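Local coordinates for thermosome subunit (Methanococcoides burtonii, PDB 3AQ1), which probably couples ATP binding and hydrolysis to the folding of unfolded proteins, as an archaeal group II chaperonin, at residues A[49-61]-A[455-467]. Sequence-based numbering, arbitrary orientation.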
ATOM      1  N   THR A  49     -13.788 -10.190  -9.223  1.00 56.97           N
ATOM      2  CA  THR A  49     -14.224  -9.475 -10.412  1.00 48.22           C
ATOM      3  C   THR A  49     -13.660 -10.096 -11.693  1.00 51.04           C
ATOM      4  O   THR A  49     -14.373 -10.222 -12.684  1.00 56.72           O
ATOM      5  CB  THR A  49     -13.839  -7.976 -10.334  1.00 44.63           C
ATOM      6  OG1 THR A  49     -14.386  -7.407  -9.145  1.00 59.04           O
ATOM      7  CG2 THR A  49     -14.388  -7.216 -11.511  1.00 37.60           C
ATOM      8  N   ALA A  50     -12.391 -10.493 -11.682  1.00 45.97           N
ATOM      9  CA  ALA A  50     -11.787 -11.016 -12.903  1.00 47.67           C
ATOM     10  C   ALA A  50     -12.361 -12.390 -13.253  1.00 47.83           C
ATOM     11  O   ALA A  50     -12.726 -12.648 -14.400  1.00 51.50           O
ATOM     12  CB  ALA A  50     -10.264 -11.058 -12.792  1.00 48.53           C
ATOM     13  N   ALA A  51     -12.460 -13.256 -12.254  1.00 36.41           N
ATOM     14  CA  ALA A  51     -13.043 -14.580 -12.434  1.00 35.80           C
ATOM     15  C   ALA A  51     -14.465 -14.541 -12.982  1.00 51.38           C
ATOM     16  O   ALA A  51     -14.786 -15.232 -13.947  1.00 67.61           O
ATOM     17  CB  ALA A  51     -13.014 -15.346 -11.143  1.00 31.72           C
ATOM     18  N   VAL A  52     -15.324 -13.754 -12.357  1.00 47.69           N
ATOM     19  CA  VAL A  52     -16.710 -13.683 -12.792  1.00 47.13           C
ATOM     20  C   VAL A  52     -16.787 -13.123 -14.203  1.00 46.68           C
ATOM     21  O   VAL A  52     -17.590 -13.579 -15.026  1.00 45.10           O
ATOM     22  CB  VAL A  52     -17.573 -12.809 -11.835  1.00 39.99           C
ATOM     23  CG1 VAL A  52     -18.968 -12.596 -12.405  1.00 44.24           C
ATOM     24  CG2 VAL A  52     -17.648 -13.445 -10.469  1.00 38.12           C
ATOM     25  N   LEU A  53     -15.964 -12.118 -14.485  1.00 43.80           N
ATOM     26  CA  LEU A  53     -16.068 -11.454 -15.775  1.00 44.44           C
ATOM     27  C   LEU A  53     -15.476 -12.347 -16.860  1.00 51.83           C
ATOM     28  O   LEU A  53     -15.970 -12.393 -17.981  1.00 58.89           O
ATOM     29  CB  LEU A  53     -15.424 -10.071 -15.748  1.00 38.14           C
ATOM     30  CG  LEU A  53     -15.351  -9.353 -17.109  1.00 47.88           C
ATOM     31  CD1 LEU A  53     -16.734  -9.017 -17.663  1.00 38.55           C
ATOM     32  CD2 LEU A  53     -14.483  -8.091 -17.029  1.00 46.44           C
ATOM     33  N   SER A  54     -14.428 -13.072 -16.497  1.00 48.12           N
ATOM     34  CA  SER A  54     -13.804 -14.047 -17.372  1.00 53.17           C
ATOM     35  C   SER A  54     -14.761 -15.186 -17.798  1.00 56.14           C
ATOM     36  O   SER A  54     -14.865 -15.505 -18.987  1.00 54.72           O
ATOM     37  CB  SER A  54     -12.556 -14.605 -16.690  1.00 55.73           C
ATOM     38  OG  SER A  54     -11.975 -15.646 -17.449  1.00 67.77           O
ATOM     39  N   GLY A  55     -15.443 -15.802 -16.835  1.00 49.94           N
ATOM     40  CA  GLY A  55     -16.478 -16.785 -17.134  1.00 42.22           C
ATOM     41  C   GLY A  55     -17.514 -16.270 -18.121  1.00 42.63           C
ATOM     42  O   GLY A  55     -17.859 -16.927 -19.099  1.00 48.33           O
ATOM     43  N   GLU A  56     -17.990 -15.064 -17.868  1.00 39.57           N
ATOM     44  CA  GLU A  56     -18.981 -14.428 -18.702  1.00 47.05           C
ATOM     45  C   GLU A  56     -18.473 -14.192 -20.114  1.00 55.07           C
ATOM     46  O   GLU A  56     -19.203 -14.374 -21.082  1.00 63.58           O
ATOM     47  CB  GLU A  56     -19.370 -13.093 -18.077  1.00 59.91           C
ATOM     48  CG  GLU A  56     -20.756 -12.656 -18.427  1.00 64.78           C
ATOM     49  CD  GLU A  56     -21.763 -13.733 -18.112  1.00 69.64           C
ATOM     50  OE1 GLU A  56     -21.529 -14.506 -17.147  1.00 62.56           O
ATOM     51  OE2 GLU A  56     -22.776 -13.803 -18.840  1.00 68.93           O
ATOM     52  N   LEU A  57     -17.226 -13.752 -20.229  1.00 52.18           N
ATOM     53  CA  LEU A  57     -16.644 -13.487 -21.533  1.00 42.03           C
ATOM     54  C   LEU A  57     -16.520 -14.788 -22.301  1.00 52.59           C
ATOM     55  O   LEU A  57     -16.842 -14.844 -23.494  1.00 48.39           O
ATOM     56  CB  LEU A  57     -15.281 -12.818 -21.395  1.00 34.85           C
ATOM     57  CG  LEU A  57     -15.328 -11.357 -20.948  1.00 45.65           C
ATOM     58  CD1 LEU A  57     -13.937 -10.805 -20.590  1.00 45.44           C
ATOM     59  CD2 LEU A  57     -16.006 -10.500 -22.000  1.00 41.66           C
ATOM     60  N   LEU A  58     -16.072 -15.839 -21.608  1.00 52.12           N
ATOM     61  CA  LEU A  58     -15.918 -17.158 -22.225  1.00 51.22           C
ATOM     62  C   LEU A  58     -17.212 -17.668 -22.782  1.00 56.53           C
ATOM     63  O   LEU A  58     -17.302 -17.969 -23.964  1.00 65.97           O
ATOM     64  CB  LEU A  58     -15.399 -18.189 -21.243  1.00 42.23           C
ATOM     65  CG  LEU A  58     -13.915 -18.466 -21.411  1.00 55.95           C
ATOM     66  CD1 LEU A  58     -13.454 -19.438 -20.334  1.00 63.38           C
ATOM     67  CD2 LEU A  58     -13.630 -18.991 -22.806  1.00 54.49           C
ATOM     68  N   SER A  59     -18.212 -17.779 -21.919  1.00 53.75           N
ATOM     69  CA  SER A  59     -19.478 -18.355 -22.322  1.00 54.25           C
ATOM     70  C   SER A  59     -20.059 -17.563 -23.486  1.00 58.72           C
ATOM     71  O   SER A  59     -20.588 -18.143 -24.437  1.00 69.06           O
ATOM     72  CB  SER A  59     -20.449 -18.445 -21.134  1.00 62.96           C
ATOM     73  OG  SER A  59     -21.439 -17.432 -21.181  1.00 70.48           O
ATOM     74  N   LYS A  60     -19.933 -16.244 -23.437  1.00 54.01           N
ATOM     75  CA  LYS A  60     -20.396 -15.435 -24.555  1.00 61.43           C
ATOM     76  C   LYS A  60     -19.572 -15.701 -25.816  1.00 61.91           C
ATOM     77  O   LYS A  60     -20.081 -15.604 -26.925  1.00 62.54           O
ATOM     78  CB  LYS A  60     -20.446 -13.941 -24.209  1.00 63.64           C
ATOM     79  CG  LYS A  60     -21.656 -13.563 -23.346  1.00 63.28           C
ATOM     80  CD  LYS A  60     -21.951 -12.075 -23.399  1.00 62.58           C
ATOM     81  CE  LYS A  60     -23.199 -11.730 -22.609  1.00 57.59           C
ATOM     82  NZ  LYS A  60     -23.149 -12.375 -21.273  1.00 63.14           N
ATOM     83  N   ALA A  61     -18.305 -16.050 -25.654  1.00 63.14           N
ATOM     84  CA  ALA A  61     -17.499 -16.400 -26.818  1.00 65.43           C
ATOM     85  C   ALA A  61     -17.931 -17.756 -27.392  1.00 67.03           C
ATOM     86  O   ALA A  61     -17.955 -17.952 -28.607  1.00 65.09           O
ATOM     87  CB  ALA A  61     -16.011 -16.402 -26.476  1.00 54.32           C
ATOM     88  N   ALA A 455      -8.211  -6.005 -13.129  1.00 48.04           N
ATOM     89  CA  ALA A 455      -9.199  -7.068 -13.199  1.00 42.96           C
ATOM     90  C   ALA A 455      -9.773  -7.203 -14.616  1.00 45.65           C
ATOM     91  O   ALA A 455      -9.871  -8.305 -15.135  1.00 55.92           O
ATOM     92  CB  ALA A 455     -10.297  -6.854 -12.182  1.00 41.78           C
ATOM     93  N   ILE A 456     -10.132  -6.092 -15.248  1.00 37.48           N
ATOM     94  CA  ILE A 456     -10.662  -6.155 -16.599  1.00 40.85           C
ATOM     95  C   ILE A 456      -9.652  -6.738 -17.584  1.00 47.35           C
ATOM     96  O   ILE A 456      -9.981  -7.642 -18.350  1.00 52.84           O
ATOM     97  CB  ILE A 456     -11.159  -4.796 -17.090  1.00 40.59           C
ATOM     98  CG1 ILE A 456     -12.433  -4.403 -16.338  1.00 40.58           C
ATOM     99  CG2 ILE A 456     -11.449  -4.847 -18.581  1.00 40.05           C
ATOM    100  CD1 ILE A 456     -12.928  -3.010 -16.657  1.00 45.62           C
ATOM    101  N   ASN A 457      -8.423  -6.241 -17.551  1.00 46.54           N
ATOM    102  CA  ASN A 457      -7.375  -6.770 -18.424  1.00 55.42           C
ATOM    103  C   ASN A 457      -7.052  -8.254 -18.159  1.00 60.96           C
ATOM    104  O   ASN A 457      -6.759  -9.013 -19.080  1.00 59.79           O
ATOM    105  CB  ASN A 457      -6.101  -5.909 -18.361  1.00 47.49           C
ATOM    106  CG  ASN A 457      -6.310  -4.496 -18.916  1.00 64.23           C
ATOM    107  OD1 ASN A 457      -7.314  -4.203 -19.583  1.00 70.76           O
ATOM    108  ND2 ASN A 457      -5.350  -3.613 -18.645  1.00 63.77           N
ATOM    109  N   ALA A 458      -7.110  -8.675 -16.904  1.00 52.10           N
ATOM    110  CA  ALA A 458      -6.822 -10.067 -16.601  1.00 52.17           C
ATOM    111  C   ALA A 458      -7.944 -10.980 -17.107  1.00 54.48           C
ATOM    112  O   ALA A 458      -7.690 -12.037 -17.668  1.00 55.07           O
ATOM    113  CB  ALA A 458      -6.572 -10.264 -15.093  1.00 39.45           C
ATOM    114  N   ALA A 459      -9.189 -10.566 -16.918  1.00 49.81           N
ATOM    115  CA  ALA A 459     -10.302 -11.351 -17.414  1.00 47.24           C
ATOM    116  C   ALA A 459     -10.160 -11.511 -18.918  1.00 48.57           C
ATOM    117  O   ALA A 459     -10.289 -12.605 -19.452  1.00 57.32           O
ATOM    118  CB  ALA A 459     -11.612 -10.691 -17.071  1.00 49.88           C
ATOM    119  N   MET A 460      -9.886 -10.410 -19.598  1.00 41.10           N
ATOM    120  CA  MET A 460      -9.681 -10.440 -21.036  1.00 44.71           C
ATOM    121  C   MET A 460      -8.496 -11.341 -21.456  1.00 52.20           C
ATOM    122  O   MET A 460      -8.647 -12.192 -22.325  1.00 55.44           O
ATOM    123  CB  MET A 460      -9.528  -9.010 -21.569  1.00 46.21           C
ATOM    124  CG  MET A 460      -9.298  -8.918 -23.063  1.00 53.12           C
ATOM    125  SD  MET A 460      -7.563  -9.192 -23.450  1.00 60.92           S
ATOM    126  CE  MET A 460      -6.906  -7.556 -23.131  1.00 44.64           C
ATOM    127  N   GLU A 461      -7.332 -11.160 -20.836  1.00 53.65           N
ATOM    128  CA  GLU A 461      -6.144 -11.961 -21.154  1.00 47.60           C
ATOM    129  C   GLU A 461      -6.322 -13.449 -20.887  1.00 48.44           C
ATOM    130  O   GLU A 461      -5.763 -14.282 -21.595  1.00 57.12           O
ATOM    131  CB  GLU A 461      -4.918 -11.469 -20.379  1.00 48.60           C
ATOM    132  CG  GLU A 461      -4.401 -10.099 -20.792  1.00 57.19           C
ATOM    133  CD  GLU A 461      -3.874 -10.062 -22.203  1.00 65.74           C
ATOM    134  OE1 GLU A 461      -3.790 -11.134 -22.837  1.00 73.66           O
ATOM    135  OE2 GLU A 461      -3.544  -8.958 -22.677  1.00 68.96           O
ATOM    136  N   ALA A 462      -7.087 -13.777 -19.855  1.00 46.48           N
ATOM    137  CA  ALA A 462      -7.340 -15.163 -19.497  1.00 44.14           C
ATOM    138  C   ALA A 462      -8.291 -15.807 -20.490  1.00 55.76           C
ATOM    139  O   ALA A 462      -8.139 -16.979 -20.846  1.00 62.44           O
ATOM    140  CB  ALA A 462      -7.928 -15.242 -18.102  1.00 35.84           C
ATOM    141  N   THR A 463      -9.287 -15.035 -20.912  1.00 52.60           N
ATOM    142  CA  THR A 463     -10.304 -15.514 -21.836  1.00 48.85           C
ATOM    143  C   THR A 463      -9.672 -15.717 -23.197  1.00 58.35           C
ATOM    144  O   THR A 463      -9.860 -16.750 -23.839  1.00 64.47           O
ATOM    145  CB  THR A 463     -11.445 -14.506 -21.952  1.00 40.88           C
ATOM    146  OG1 THR A 463     -12.155 -14.473 -20.716  1.00 52.42           O
ATOM    147  CG2 THR A 463     -12.405 -14.885 -23.055  1.00 42.80           C
ATOM    148  N   VAL A 464      -8.910 -14.723 -23.625  1.00 56.37           N
ATOM    149  CA  VAL A 464      -8.250 -14.772 -24.914  1.00 55.10           C
ATOM    150  C   VAL A 464      -7.199 -15.875 -24.962  1.00 57.00           C
ATOM    151  O   VAL A 464      -7.040 -16.550 -25.968  1.00 55.61           O
ATOM    152  CB  VAL A 464      -7.626 -13.422 -25.245  1.00 50.73           C
ATOM    153  CG1 VAL A 464      -6.449 -13.590 -26.175  1.00 47.69           C
ATOM    154  CG2 VAL A 464      -8.693 -12.506 -25.840  1.00 49.89           C
ATOM    155  N   MET A 465      -6.497 -16.074 -23.863  1.00 61.94           N
ATOM    156  CA  MET A 465      -5.484 -17.111 -23.824  1.00 61.78           C
ATOM    157  C   MET A 465      -6.134 -18.483 -24.017  1.00 68.50           C
ATOM    158  O   MET A 465      -5.582 -19.367 -24.666  1.00 82.55           O
ATOM    159  CB  MET A 465      -4.722 -17.040 -22.505  1.00 56.08           C
ATOM    160  CG  MET A 465      -3.834 -18.221 -22.248  1.00 63.39           C
ATOM    161  SD  MET A 465      -2.344 -17.724 -21.402  1.00125.21           S
ATOM    162  CE  MET A 465      -3.043 -16.626 -20.178  1.00 51.35           C
ATOM    163  N   ILE A 466      -7.320 -18.647 -23.456  1.00 56.10           N
ATOM    164  CA  ILE A 466      -8.068 -19.887 -23.564  1.00 50.51           C
ATOM    165  C   ILE A 466      -8.685 -20.093 -24.959  1.00 59.01           C
ATOM    166  O   ILE A 466      -8.818 -21.224 -25.421  1.00 63.74           O
ATOM    167  CB  ILE A 466      -9.175 -19.904 -22.510  1.00 48.18           C
ATOM    168  CG1 ILE A 466      -8.548 -19.980 -21.117  1.00 46.79           C
ATOM    169  CG2 ILE A 466     -10.180 -21.031 -22.778  1.00 50.59           C
ATOM    170  CD1 ILE A 466      -9.538 -20.222 -20.009  1.00 46.81           C
ATOM    171  N   LEU A 467      -9.063 -19.004 -25.623  1.00 50.87           N
ATOM    172  CA  LEU A 467      -9.654 -19.079 -26.955  1.00 54.96           C
ATOM    173  C   LEU A 467      -8.627 -19.418 -28.038  1.00 66.77           C
ATOM    174  O   LEU A 467      -8.895 -20.199 -28.960  1.00 63.39           O
ATOM    175  CB  LEU A 467     -10.318 -17.752 -27.315  1.00 44.51           C
ATOM    176  CG  LEU A 467     -11.575 -17.351 -26.556  1.00 45.34           C
ATOM    177  CD1 LEU A 467     -12.043 -15.999 -27.037  1.00 34.83           C
ATOM    178  CD2 LEU A 467     -12.670 -18.395 -26.753  1.00 50.07           C
TER
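Thr463 OG1 is held from two sides: it gives its proton to Ala459 O of its own helix at 2.9 Å and accepts a long, weak hydrogen bond from Ser54 OG at 3.5 Å. Ala459 O also takes the amide of Thr463, from the opposite face of its carbonyl plane; the hydroxyl comes in tilted 34° from that plane. With OG1 beside its own backbone N (chi1 -69°), Thr463 turns the hydroxyl back toward Ala459 and lays CG2 against Leu57 CB, 3.9 Å away. Replacing Thr463 by an alanine removes both the hydroxyl and CG2, which would probably cost Ser54 OG its weak partner and Ala459 O its second donor, and open a gap beside Leu57 and Leu58. One turn earlier, Ala459 is a knob among Ala50, Leu53, Ser54 and Leu57, its CB 3.5 Å from Ala50 O. Small residues allow this approach: the CA atoms of Ser54 and Ala459 lie 4.4 Å apart. The segment axes come within 8.1 Å, crossing at -41°. Farther along, larger side chains fill the widening gap, Leu58 CD1 meeting Ile466 CD1 at 4.0 Å while Leu467 CD2 reaches Ala61 CB. Tyr78 of helix 71-92 touches Thr463 and Ala61, and its OH is hydrogen-bonded to Leu57 O. The Ala459 knob and the apolar contacts around it thus join helix 45-65 to helix 449-467, near opposite ends of the modelled chain, in the helical equatorial domain characteristic of group II chaperonins.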